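PDB 5UJU: NAD-dependent aldehyde dehydrogenase from Burkholderia multivorans, which probably oxidises aldehydes to carboxylic acids with NAD+ as electron acceptor, possibly including L-glutamate gamma-semialdehyde. Local coordinates for residues V321-I326 with G477-E482; V325-D330 with D467-S472; K337-S342 with S489-A494; N356-R361 with L473-E478; A500-A505 with V510-N515. All coordinates share one frame; numbering follows the deposited sequence. Where two conformers were deposited one is given.

Contact 1. Residues V321-I326 with G477-E482; sequences VNQIVI and GEIAAE
The backbone at Val321, just ahead of strand 323-326, comes up to the turn of helix 469-483 that carries Ile479 and Ala480, with Val321 CA 6.5 Å from Ala480 CA. Ile479 does most of the touching on the helix. Its CG1 is anti to the carbonyl carbon (chi1 -74°), which puts CG2 anti to the backbone N, and CG2 is the branch that meets both Val321 and Gln323. Val321 comes to it obliquely: Val321 CB lies 3.8 Å from Ile479 CG2, and Val321 CG1 is hardly farther away. Two residues on, Gln323 stretches from the strand with its chain extended beyond CG and lays its amide end across the same isoleucine, Gln323 CD being 4.0 Å from Ile479 CG2. No hydrogen bond joins the two segments, and the touch is one of buried side chains; just past the helix, Gly484 is backbone-bonded to Val321. Ile479 also touches Tyr358 of the adjacent strand 356-360 and Thr453, while Asn322, whose CB points away from the helix, accepts through OD1 from the backbone N of Leu486 and Thr487, where the chain leaves helix 469-483 for strand 487-491.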
# COMPACT_ATOMS: atom_id res chain seq x y z
N VAL A 321 -6.39 -13.51 18.71
CA VAL A 321 -7.26 -14.08 19.74
C VAL A 321 -8.69 -13.88 19.27
O VAL A 321 -9.22 -12.76 19.32
CB VAL A 321 -7.03 -13.44 21.11
CG1 VAL A 321 -8.02 -14.02 22.14
CG2 VAL A 321 -5.58 -13.67 21.55
N ASN A 322 -9.33 -14.94 18.78
CA ASN A 322 -10.71 -14.87 18.35
C ASN A 322 -11.64 -15.09 19.54
O ASN A 322 -11.42 -15.97 20.37
CB ASN A 322 -10.99 -15.90 17.26
CG ASN A 322 -10.14 -15.65 16.01
OD1 ASN A 322 -9.93 -14.50 15.61
ND2 ASN A 322 -9.64 -16.72 15.41
N GLN A 323 -12.70 -14.28 19.60
CA GLN A 323 -13.46 -14.08 20.82
C GLN A 323 -14.95 -14.16 20.54
O GLN A 323 -15.42 -13.79 19.46
CB GLN A 323 -13.13 -12.71 21.44
CG GLN A 323 -11.73 -12.64 22.03
CD GLN A 323 -11.31 -11.21 22.36
OE1 GLN A 323 -11.35 -10.32 21.51
NE2 GLN A 323 -10.94 -10.99 23.61
N ILE A 324 -15.70 -14.67 21.53
CA ILE A 324 -17.16 -14.66 21.51
C ILE A 324 -17.64 -13.95 22.78
O ILE A 324 -17.18 -14.28 23.88
CB ILE A 324 -17.76 -16.07 21.45
CG1 ILE A 324 -17.29 -16.84 20.21
CG2 ILE A 324 -19.28 -16.00 21.43
CD1 ILE A 324 -17.85 -18.26 20.17
N VAL A 325 -18.56 -13.00 22.63
CA VAL A 325 -19.19 -12.32 23.75
C VAL A 325 -20.63 -12.81 23.82
O VAL A 325 -21.41 -12.61 22.88
CB VAL A 325 -19.14 -10.79 23.61
CG1 VAL A 325 -20.00 -10.14 24.69
CG2 VAL A 325 -17.69 -10.28 23.71
N ILE A 326 -20.98 -13.47 24.93
CA ILE A 326 -22.34 -13.97 25.14
C ILE A 326 -23.03 -13.07 26.15
O ILE A 326 -22.66 -13.04 27.34
CB ILE A 326 -22.37 -15.44 25.59
CG1 ILE A 326 -21.69 -16.33 24.54
CG2 ILE A 326 -23.81 -15.86 25.79
CD1 ILE A 326 -21.78 -17.83 24.83
N GLY A 477 -12.62 -5.87 22.76
CA GLY A 477 -12.05 -4.83 21.91
C GLY A 477 -10.60 -4.53 22.25
O GLY A 477 -9.78 -4.29 21.36
N GLU A 478 -10.27 -4.53 23.54
CA GLU A 478 -8.89 -4.27 23.95
C GLU A 478 -7.96 -5.38 23.49
O GLU A 478 -6.87 -5.11 22.97
CB GLU A 478 -8.82 -4.11 25.47
CG GLU A 478 -7.41 -4.02 26.00
CD GLU A 478 -7.36 -4.02 27.53
OE1 GLU A 478 -8.37 -3.68 28.18
OE2 GLU A 478 -6.29 -4.35 28.07
N ILE A 479 -8.38 -6.64 23.66
CA ILE A 479 -7.52 -7.77 23.33
C ILE A 479 -7.33 -7.88 21.83
O ILE A 479 -6.24 -8.22 21.35
CB ILE A 479 -8.09 -9.06 23.94
CG1 ILE A 479 -7.86 -9.06 25.46
CG2 ILE A 479 -7.48 -10.30 23.28
CD1 ILE A 479 -8.55 -10.21 26.19
N ALA A 480 -8.39 -7.63 21.05
CA ALA A 480 -8.25 -7.65 19.60
C ALA A 480 -7.26 -6.59 19.12
O ALA A 480 -6.44 -6.86 18.24
CB ALA A 480 -9.61 -7.44 18.93
N ALA A 481 -7.34 -5.39 19.69
CA ALA A 481 -6.44 -4.32 19.25
C ALA A 481 -5.00 -4.59 19.68
O ALA A 481 -4.06 -4.30 18.93
CB ALA A 481 -6.91 -2.98 19.81
N GLU A 482 -4.81 -5.13 20.88
CA GLU A 482 -3.46 -5.35 21.38
C GLU A 482 -2.86 -6.65 20.85
O GLU A 482 -1.71 -6.67 20.41
CB GLU A 482 -3.45 -5.34 22.91
CG GLU A 482 -2.09 -5.67 23.51
CD GLU A 482 -2.09 -5.64 25.04
OE1 GLU A 482 -3.06 -5.10 25.63
OE2 GLU A 482 -1.13 -6.16 25.64

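Contact 2. Residues V325-D330 with D467-S472; sequences VIDSTD and DSTAQS
Thr469 and Asp327 form the tight part of this contact. Thr469 OG1 donates to Asp327 OD1 over only 2.6 Å, using the anti lone pair of that oxygen, and the two side chains cross at about a right angle. Asp327 has its CG anti to the backbone N (chi1 171°), which swings the carboxylate toward the helix although its CB does not point there. The other oxygen is held as well: Ser328 OG donates to Asp327 OD2 at 2.6 Å from 37° above the carboxylate plane, and Ser492 OG binds it too. Lying beside the first turn of a helix, the carboxylate would probably be favoured in its charged form. A water links the two segments, donating to Ile326 O at 2.6 Å and to Thr469 OG1 at 3.0 Å; it is also bonded to Ser472 OG, which has Thr466 as a further partner. The helix belongs to a beta-alpha-beta crossover: leaving strand 460-466, it passes over strands 356-360 and 323-326 before the chain enters strand 487-491. Deeper in, Val325 CG1 lies 3.8 Å from Ser472 CB, a carbon-to-carbon touch. The opposite side of the helix start is looser and faces solvent, with Asp467 and Ala470 exposed. Asp467 makes a salt bridge there to Arg361, outside both segments. The turn itself is held by its own residues: Ser468 OG, at the N-cap, accepts from Gln471 N at 3.2 Å, and Gln471 OE1 accepts from Asp467 N at 2.7 Å.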
# COMPACT_ATOMS: atom_id res chain seq x y z
N VAL A 325 -18.56 -13.00 22.63
CA VAL A 325 -19.19 -12.32 23.75
C VAL A 325 -20.63 -12.81 23.82
O VAL A 325 -21.41 -12.61 22.88
CB VAL A 325 -19.14 -10.79 23.61
CG1 VAL A 325 -20.00 -10.14 24.69
CG2 VAL A 325 -17.69 -10.28 23.71
N ILE A 326 -20.98 -13.47 24.93
CA ILE A 326 -22.34 -13.97 25.14
C ILE A 326 -23.03 -13.07 26.15
O ILE A 326 -22.66 -13.04 27.34
CB ILE A 326 -22.37 -15.44 25.59
CG1 ILE A 326 -21.69 -16.33 24.54
CG2 ILE A 326 -23.81 -15.86 25.79
CD1 ILE A 326 -21.78 -17.83 24.83
N ASP A 327 -24.05 -12.36 25.69
CA ASP A 327 -24.84 -11.46 26.53
C ASP A 327 -26.23 -11.98 26.79
O ASP A 327 -26.72 -11.89 27.93
CB ASP A 327 -24.95 -10.08 25.87
CG ASP A 327 -25.95 -9.19 26.59
OD1 ASP A 327 -25.61 -8.69 27.68
OD2 ASP A 327 -27.10 -9.02 26.09
N SER A 328 -26.90 -12.49 25.76
CA SER A 328 -28.29 -12.94 25.83
C SER A 328 -28.62 -13.63 24.52
O SER A 328 -27.94 -13.43 23.51
CB SER A 328 -29.24 -11.76 26.10
OG SER A 328 -28.91 -10.63 25.29
N THR A 329 -29.66 -14.46 24.54
CA THR A 329 -30.03 -15.17 23.33
C THR A 329 -31.51 -15.53 23.40
O THR A 329 -32.11 -15.60 24.47
CB THR A 329 -29.15 -16.42 23.12
OG1 THR A 329 -29.37 -16.98 21.81
CG2 THR A 329 -29.46 -17.47 24.17
N ASP A 330 -32.11 -15.71 22.23
CA ASP A 330 -33.49 -16.16 22.13
C ASP A 330 -33.60 -17.67 22.06
O ASP A 330 -34.72 -18.19 22.02
CB ASP A 330 -34.18 -15.50 20.92
CG ASP A 330 -33.54 -15.89 19.60
OD1 ASP A 330 -34.25 -15.86 18.57
OD2 ASP A 330 -32.33 -16.22 19.58
N ASP A 467 -17.32 -9.82 34.82
CA ASP A 467 -18.20 -9.10 35.73
C ASP A 467 -19.52 -8.72 35.07
O ASP A 467 -20.55 -8.63 35.74
CB ASP A 467 -17.52 -7.85 36.27
CG ASP A 467 -16.33 -8.17 37.14
OD1 ASP A 467 -16.27 -9.32 37.63
OD2 ASP A 467 -15.46 -7.30 37.32
N SER A 468 -19.50 -8.50 33.76
CA SER A 468 -20.67 -8.01 33.03
C SER A 468 -20.36 -8.05 31.54
O SER A 468 -19.21 -8.19 31.13
CB SER A 468 -21.04 -6.58 33.45
OG SER A 468 -20.03 -5.67 33.07
N THR A 469 -21.42 -7.91 30.74
CA THR A 469 -21.26 -7.77 29.31
C THR A 469 -20.47 -6.51 28.98
O THR A 469 -19.68 -6.50 28.03
CB THR A 469 -22.64 -7.75 28.63
OG1 THR A 469 -23.20 -9.06 28.69
CG2 THR A 469 -22.52 -7.34 27.15
N ALA A 470 -20.65 -5.45 29.79
CA ALA A 470 -19.83 -4.25 29.64
C ALA A 470 -18.35 -4.60 29.71
O ALA A 470 -17.56 -4.19 28.85
CB ALA A 470 -20.21 -3.24 30.73
N GLN A 471 -17.96 -5.42 30.70
CA GLN A 471 -16.56 -5.85 30.77
C GLN A 471 -16.18 -6.78 29.63
O GLN A 471 -15.08 -6.67 29.07
CB GLN A 471 -16.28 -6.53 32.11
CG GLN A 471 -14.83 -6.94 32.25
CD GLN A 471 -14.51 -7.53 33.61
OE1 GLN A 471 -15.14 -8.49 34.06
NE2 GLN A 471 -13.52 -6.96 34.28
N SER A 472 -17.07 -7.72 29.26
CA SER A 472 -16.77 -8.62 28.15
C SER A 472 -16.41 -7.83 26.89
O SER A 472 -15.43 -8.13 26.20
CB SER A 472 -17.96 -9.52 27.86
OG SER A 472 -18.32 -10.30 28.98
O HOH W 1 -21.07 -11.12 28.21

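Contact 3. Residues K337-S342 with S489-A494; sequences KNIAFS and SVYSTA
Helix 332-344, the connection of a beta-alpha-beta unit between strands 323-326 and 356-360, packs on the sheet through Ile339 and Asn338, which receive Tyr491 from strand 487-491. The phenol end of the tyrosine makes all the contact. Ile339 runs past it in the opposite direction: Ile339 CD1 lies 3.8 Å from Tyr491 CE2, and Ile339 CG1 is 3.6 Å from Tyr491 OH. Asn338, its CG anti to the backbone N (chi1 177°), carries OD1 to the edge of the ring, near its plane, with the amide turned 67° from it. Asn338 OD1 is 3.1 Å from Tyr491 OH, but the angle is too poor for a hydrogen bond. The loop after strand 511-514 takes up Tyr491 OH through Leu516 O, and Asn338 ND2 through the carbonyl oxygens of Gly518 and Val520. Within the helix, Ser342 OG donates to Asn338 O at 2.9 Å, on the opposite face of that carbonyl from Ser342 N. Ile339 also lies on Ile324 and Ile326 of strand 323-326, the neighbour of 487-491, while Ala340 turns to helix 373-388; the helix thus sits between the sheet and a further helix.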
# COMPACT_ATOMS: atom_id res chain seq x y z
N LYS A 337 -25.14 -24.91 20.12
CA LYS A 337 -24.78 -25.83 19.05
C LYS A 337 -23.93 -25.14 17.99
O LYS A 337 -22.97 -25.72 17.48
CB LYS A 337 -26.04 -26.44 18.44
CG LYS A 337 -25.78 -27.64 17.54
CD LYS A 337 -27.07 -28.21 16.95
CE LYS A 337 -26.92 -29.71 16.70
NZ LYS A 337 -27.59 -30.18 15.45
N ASN A 338 -24.28 -23.90 17.64
CA ASN A 338 -23.51 -23.17 16.65
C ASN A 338 -22.09 -22.92 17.14
O ASN A 338 -21.12 -23.13 16.41
CB ASN A 338 -24.20 -21.85 16.31
CG ASN A 338 -23.40 -21.01 15.32
OD1 ASN A 338 -22.42 -20.36 15.69
ND2 ASN A 338 -23.84 -20.99 14.06
N ILE A 339 -21.95 -22.48 18.40
CA ILE A 339 -20.62 -22.30 18.97
C ILE A 339 -19.87 -23.62 18.97
O ILE A 339 -18.67 -23.67 18.67
CB ILE A 339 -20.73 -21.71 20.38
CG1 ILE A 339 -21.15 -20.24 20.30
CG2 ILE A 339 -19.43 -21.90 21.15
CD1 ILE A 339 -21.50 -19.64 21.65
N ALA A 340 -20.57 -24.71 19.29
CA ALA A 340 -19.93 -26.03 19.35
C ALA A 340 -19.38 -26.44 17.98
O ALA A 340 -18.27 -26.98 17.89
CB ALA A 340 -20.93 -27.06 19.84
N PHE A 341 -20.17 -26.26 16.92
CA PHE A 341 -19.66 -26.53 15.57
C PHE A 341 -18.42 -25.70 15.29
O PHE A 341 -17.46 -26.18 14.67
CB PHE A 341 -20.72 -26.22 14.52
CG PHE A 341 -21.53 -27.40 14.09
CD1 PHE A 341 -20.94 -28.44 13.39
CD2 PHE A 341 -22.89 -27.45 14.36
CE1 PHE A 341 -21.68 -29.54 13.00
CE2 PHE A 341 -23.65 -28.54 13.97
CZ PHE A 341 -23.05 -29.59 13.28
N SER A 342 -18.42 -24.44 15.73
CA SER A 342 -17.30 -23.54 15.47
C SER A 342 -16.04 -24.01 16.18
O SER A 342 -14.93 -23.80 15.67
CB SER A 342 -17.65 -22.12 15.90
OG SER A 342 -18.86 -21.72 15.29
N SER A 489 -17.47 -12.46 17.67
CA SER A 489 -18.84 -12.95 17.58
C SER A 489 -19.60 -12.51 18.83
O SER A 489 -19.08 -12.64 19.95
CB SER A 489 -18.85 -14.48 17.44
OG SER A 489 -20.15 -15.01 17.28
N VAL A 490 -20.81 -12.00 18.66
CA VAL A 490 -21.59 -11.53 19.79
C VAL A 490 -22.99 -12.14 19.75
O VAL A 490 -23.61 -12.25 18.69
CB VAL A 490 -21.67 -9.98 19.83
CG1 VAL A 490 -22.36 -9.43 18.60
CG2 VAL A 490 -22.38 -9.50 21.12
N TYR A 491 -23.48 -12.53 20.93
CA TYR A 491 -24.84 -13.03 21.12
C TYR A 491 -25.53 -12.08 22.08
O TYR A 491 -25.12 -11.96 23.24
CB TYR A 491 -24.84 -14.45 21.68
CG TYR A 491 -24.34 -15.47 20.69
CD1 TYR A 491 -25.22 -16.15 19.87
CD2 TYR A 491 -22.97 -15.71 20.56
CE1 TYR A 491 -24.76 -17.08 18.94
CE2 TYR A 491 -22.49 -16.63 19.63
CZ TYR A 491 -23.39 -17.31 18.83
OH TYR A 491 -22.94 -18.24 17.92
N SER A 492 -26.56 -11.38 21.59
CA SER A 492 -27.36 -10.51 22.43
C SER A 492 -28.70 -10.25 21.77
O SER A 492 -28.78 -10.13 20.54
CB SER A 492 -26.66 -9.17 22.70
OG SER A 492 -27.48 -8.35 23.52
N THR A 493 -29.76 -10.17 22.58
CA THR A 493 -31.05 -9.72 22.09
C THR A 493 -31.29 -8.23 22.36
O THR A 493 -32.39 -7.74 22.12
CB THR A 493 -32.18 -10.53 22.73
OG1 THR A 493 -32.17 -10.29 24.14
CG2 THR A 493 -31.98 -12.02 22.46
N ALA A 494 -30.27 -7.51 22.83
CA ALA A 494 -30.41 -6.11 23.23
C ALA A 494 -29.74 -5.23 22.19
O ALA A 494 -28.57 -5.43 21.87
CB ALA A 494 -29.80 -5.88 24.61

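Contact 4. Residues N356-R361 with L473-E478; sequences NIYVPR and LDLAGE
Tyr358 has CG anti to its carbonyl carbon (chi1 -57°), which tips the ring up from strand 356-360 toward helix 469-483; in Leu475, CG anti to the backbone N (chi1 -166°) turns the side chain to the sheet, and CD2 is the branch that touches. The two side chains cross at about a right angle, with Leu475 CD2 3.8 Å from Tyr358 CE1. Ala476 completes the contact on the other side of the hydroxyl-bearing carbon, its CB 4.3 Å from Tyr358 CE2. Both methyls approach obliquely, and they come from consecutive helix residues. Since the nearest backbones, at Tyr358 CA and Ala476 CA, are 8.5 Å apart, the aromatic ring bridges the gap between strand and helix. Its hydroxyl lies next to the side-chain amide of Gln323 and accepts a weak hydrogen bond, 3.4 Å long, from Asn356 ND2 to Tyr358 OH; the same Asn356 ND2 also binds Phe452 O. Ile464 and Thr466 of strand 460-466, the next strand over, touch the tyrosine side chain. A helix lying over parallel strands, met here by a tyrosine from the strand below, is the build of an open alpha/beta sheet such as the one in the catalytic domain of aldehyde dehydrogenases.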
# COMPACT_ATOMS: atom_id res chain seq x y z
N ASN A 356 -11.82 -17.62 22.94
CA ASN A 356 -12.29 -17.06 24.20
C ASN A 356 -13.79 -16.80 24.13
O ASN A 356 -14.27 -16.16 23.20
CB ASN A 356 -11.53 -15.78 24.53
CG ASN A 356 -10.03 -16.01 24.75
OD1 ASN A 356 -9.54 -17.13 24.71
ND2 ASN A 356 -9.31 -14.93 24.98
N ILE A 357 -14.52 -17.30 25.13
CA ILE A 357 -15.97 -17.17 25.18
C ILE A 357 -16.32 -16.48 26.50
O ILE A 357 -16.22 -17.09 27.58
CB ILE A 357 -16.66 -18.54 25.06
CG1 ILE A 357 -16.21 -19.22 23.76
CG2 ILE A 357 -18.18 -18.39 25.08
CD1 ILE A 357 -16.68 -20.66 23.61
N TYR A 358 -16.70 -15.20 26.43
CA TYR A 358 -16.96 -14.40 27.63
C TYR A 358 -18.44 -14.49 28.00
O TYR A 358 -19.31 -14.24 27.17
CB TYR A 358 -16.56 -12.94 27.41
CG TYR A 358 -15.12 -12.76 27.01
CD1 TYR A 358 -14.08 -12.93 27.93
CD2 TYR A 358 -14.79 -12.41 25.71
CE1 TYR A 358 -12.76 -12.76 27.55
CE2 TYR A 358 -13.47 -12.23 25.33
CZ TYR A 358 -12.46 -12.41 26.24
OH TYR A 358 -11.16 -12.24 25.83
N VAL A 359 -18.70 -14.83 29.27
CA VAL A 359 -20.06 -14.96 29.79
C VAL A 359 -20.12 -14.25 31.15
O VAL A 359 -19.20 -14.42 31.96
CB VAL A 359 -20.45 -16.45 29.92
CG1 VAL A 359 -21.92 -16.61 30.37
CG2 VAL A 359 -20.18 -17.23 28.61
N PRO A 360 -21.14 -13.44 31.43
CA PRO A 360 -21.22 -12.80 32.75
C PRO A 360 -21.30 -13.86 33.84
O PRO A 360 -22.01 -14.85 33.70
CB PRO A 360 -22.49 -11.96 32.67
CG PRO A 360 -22.72 -11.77 31.16
CD PRO A 360 -22.28 -13.06 30.57
N ARG A 361 -20.53 -13.65 34.91
CA ARG A 361 -20.54 -14.60 36.02
C ARG A 361 -21.94 -14.77 36.60
O ARG A 361 -22.22 -15.81 37.21
CB ARG A 361 -19.58 -14.15 37.12
CG ARG A 361 -20.03 -12.92 37.89
CD ARG A 361 -18.97 -12.45 38.87
NE ARG A 361 -17.74 -12.06 38.18
CZ ARG A 361 -16.66 -12.83 38.08
NH1 ARG A 361 -16.66 -14.03 38.65
NH2 ARG A 361 -15.59 -12.41 37.42
N LEU A 473 -17.20 -6.79 26.60
CA LEU A 473 -17.02 -6.04 25.36
C LEU A 473 -15.80 -5.15 25.43
O LEU A 473 -15.08 -4.99 24.44
CB LEU A 473 -18.28 -5.21 25.07
CG LEU A 473 -19.43 -6.05 24.55
CD1 LEU A 473 -20.72 -5.25 24.54
CD2 LEU A 473 -19.10 -6.59 23.14
N ASP A 474 -15.56 -4.53 26.59
CA ASP A 474 -14.35 -3.73 26.75
C ASP A 474 -13.11 -4.61 26.62
O ASP A 474 -12.13 -4.23 25.95
CB ASP A 474 -14.36 -3.03 28.11
CG ASP A 474 -13.15 -2.13 28.30
OD1 ASP A 474 -12.98 -1.17 27.51
OD2 ASP A 474 -12.35 -2.38 29.23
N LEU A 475 -13.14 -5.79 27.24
CA LEU A 475 -12.02 -6.71 27.16
C LEU A 475 -11.79 -7.20 25.73
O LEU A 475 -10.65 -7.24 25.25
CB LEU A 475 -12.26 -7.88 28.11
CG LEU A 475 -11.05 -8.74 28.41
CD1 LEU A 475 -9.92 -7.86 28.88
CD2 LEU A 475 -11.41 -9.77 29.46
N ALA A 476 -12.87 -7.56 25.03
CA ALA A 476 -12.73 -8.12 23.69
C ALA A 476 -12.13 -7.11 22.73
O ALA A 476 -11.21 -7.44 21.96
CB ALA A 476 -14.09 -8.61 23.18
N GLY A 477 -12.62 -5.87 22.76
CA GLY A 477 -12.05 -4.83 21.91
C GLY A 477 -10.60 -4.53 22.25
O GLY A 477 -9.78 -4.29 21.36
N GLU A 478 -10.27 -4.53 23.54
CA GLU A 478 -8.89 -4.27 23.95
C GLU A 478 -7.96 -5.38 23.49
O GLU A 478 -6.87 -5.11 22.97
CB GLU A 478 -8.82 -4.11 25.47
CG GLU A 478 -7.41 -4.02 26.00
CD GLU A 478 -7.36 -4.02 27.53
OE1 GLU A 478 -8.37 -3.68 28.18
OE2 GLU A 478 -6.29 -4.35 28.07

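Contact 5. Residues A500-A505 with V510-N515; sequences AAHEAA and VALSIN
The imidazole of His502 has Leu512 CD2 over one face, 4.0 Å from the ring centroid and 8° off the ring normal, a CH-pi contact with the methyl right above the centre. Ile514 CD1 approaches the same ring obliquely, 3.8 Å from His502 CE1. At the rim, His502 ND1 is hydrogen-bonded to Ile498 O, and His502 NE2 to Ser559 OG of the second subunit; this describes one of two deposited conformers of the histidine. In Leu512, CG anti to the backbone N (chi1 -179°) sends the side chain to the helix, where Leu512 CD2 also lies 4.1 Å from Ala501 CB. A turn farther along, Ala505 CB packs on Leu512 CB at 4.0 Å. Helix 495-508 and strand 511-514 are the last two elements of a beta-alpha-beta unit that starts with strand 487-491. The return is sharp, the two running nearly antiparallel with 8.4 Å between their axes. Where the chain turns, Val510 N donates to Ala505 O over 3.0 Å, with an N-H...acceptor angle of 160°, and Val510 CG1 leans on the same alanine, 3.9 Å from Ala505 CA. On its outer side, strand 511-514 continues the sheet in a parallel ladder with a strand of the second subunit, where Ser513 OG binds Arg560 of that subunit; from the helix, Glu503 makes a salt bridge to its Arg109.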
# COMPACT_ATOMS: atom_id res chain seq x y z
N ALA A 500 -22.87 -1.61 21.12
CA ALA A 500 -21.57 -1.65 21.77
C ALA A 500 -20.64 -2.66 21.11
O ALA A 500 -19.42 -2.45 21.06
CB ALA A 500 -21.74 -1.98 23.26
N ALA A 501 -21.18 -3.75 20.57
CA ALA A 501 -20.32 -4.72 19.90
C ALA A 501 -19.75 -4.14 18.60
O ALA A 501 -18.60 -4.40 18.27
CB ALA A 501 -21.07 -6.03 19.65
N HIS A 502 -20.54 -3.34 17.87
CA HIS A 502 -19.99 -2.64 16.71
C HIS A 502 -18.83 -1.74 17.12
O HIS A 502 -17.80 -1.67 16.44
CB HIS A 502 -21.08 -1.84 15.99
CG HIS A 502 -21.98 -2.66 15.11
ND1 HIS A 502 -23.22 -3.11 15.52
CD2 HIS A 502 -21.83 -3.09 13.84
CE1 HIS A 502 -23.79 -3.80 14.54
NE2 HIS A 502 -22.96 -3.81 13.51
N GLU A 503 -18.98 -1.03 18.26
CA GLU A 503 -17.92 -0.17 18.75
C GLU A 503 -16.68 -0.98 19.10
O GLU A 503 -15.54 -0.55 18.83
CB GLU A 503 -18.39 0.62 19.97
CG GLU A 503 -19.38 1.73 19.65
CD GLU A 503 -18.83 2.74 18.68
OE1 GLU A 503 -17.78 3.36 18.98
OE2 GLU A 503 -19.44 2.92 17.60
N ALA A 504 -16.88 -2.16 19.70
CA ALA A 504 -15.76 -3.03 20.04
C ALA A 504 -15.05 -3.55 18.79
O ALA A 504 -13.82 -3.69 18.78
CB ALA A 504 -16.25 -4.20 20.91
N ALA A 505 -15.81 -3.85 17.74
CA ALA A 505 -15.19 -4.32 16.51
C ALA A 505 -14.35 -3.23 15.86
O ALA A 505 -13.24 -3.50 15.36
CB ALA A 505 -16.26 -4.83 15.55
N VAL A 510 -11.71 -5.67 13.87
CA VAL A 510 -12.02 -7.08 13.68
C VAL A 510 -13.44 -7.21 13.16
O VAL A 510 -14.35 -6.48 13.58
CB VAL A 510 -11.83 -7.87 14.99
CG1 VAL A 510 -12.71 -7.31 16.11
CG2 VAL A 510 -12.08 -9.36 14.79
N ALA A 511 -13.63 -8.14 12.23
CA ALA A 511 -14.94 -8.39 11.66
C ALA A 511 -15.89 -8.98 12.70
O ALA A 511 -15.51 -9.83 13.50
CB ALA A 511 -14.82 -9.34 10.46
N LEU A 512 -17.13 -8.51 12.69
CA LEU A 512 -18.14 -8.85 13.69
C LEU A 512 -19.21 -9.77 13.11
O LEU A 512 -19.77 -9.49 12.04
CB LEU A 512 -18.80 -7.59 14.23
CG LEU A 512 -19.86 -7.81 15.31
CD1 LEU A 512 -19.23 -8.35 16.58
CD2 LEU A 512 -20.61 -6.52 15.59
N SER A 513 -19.52 -10.84 13.83
CA SER A 513 -20.66 -11.71 13.54
C SER A 513 -21.67 -11.59 14.67
O SER A 513 -21.30 -11.58 15.85
CB SER A 513 -20.20 -13.17 13.37
OG SER A 513 -19.26 -13.29 12.29
N ILE A 514 -22.96 -11.50 14.31
CA ILE A 514 -24.03 -11.19 15.27
C ILE A 514 -25.04 -12.33 15.28
O ILE A 514 -25.59 -12.69 14.23
CB ILE A 514 -24.72 -9.87 14.92
CG1 ILE A 514 -23.71 -8.72 14.93
CG2 ILE A 514 -25.84 -9.59 15.92
CD1 ILE A 514 -24.06 -7.59 13.97
N ASN A 515 -25.28 -12.90 16.47
CA ASN A 515 -26.35 -13.87 16.71
C ASN A 515 -26.32 -15.03 15.71
O ASN A 515 -27.33 -15.38 15.09
CB ASN A 515 -27.73 -13.19 16.71
CG ASN A 515 -27.91 -12.28 17.89
OD1 ASN A 515 -27.38 -12.54 18.97
ND2 ASN A 515 -28.63 -11.17 17.70

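All five contacts belong to the alpha/beta sheet in which strands 356-360, 323-326, 487-491 and 511-514 lie side by side. Contacts 1, 2 and 4 use the same helix, 469-483: contact 2 takes its start, contact 4 its middle and contact 1 its far part, with centres 7 Å apart from 2 to 4 and from 4 to 1. Contact 3 holds helix 332-344 on the opposite face, 14 Å from contact 1. Contact 4 is nested within the loop closed by contact 3, whereas contact 5 follows the other four along the chain. It lies at the edge of the sheet within this chain, where the second subunit carries it on, so the layered core leads directly to the dimer interface.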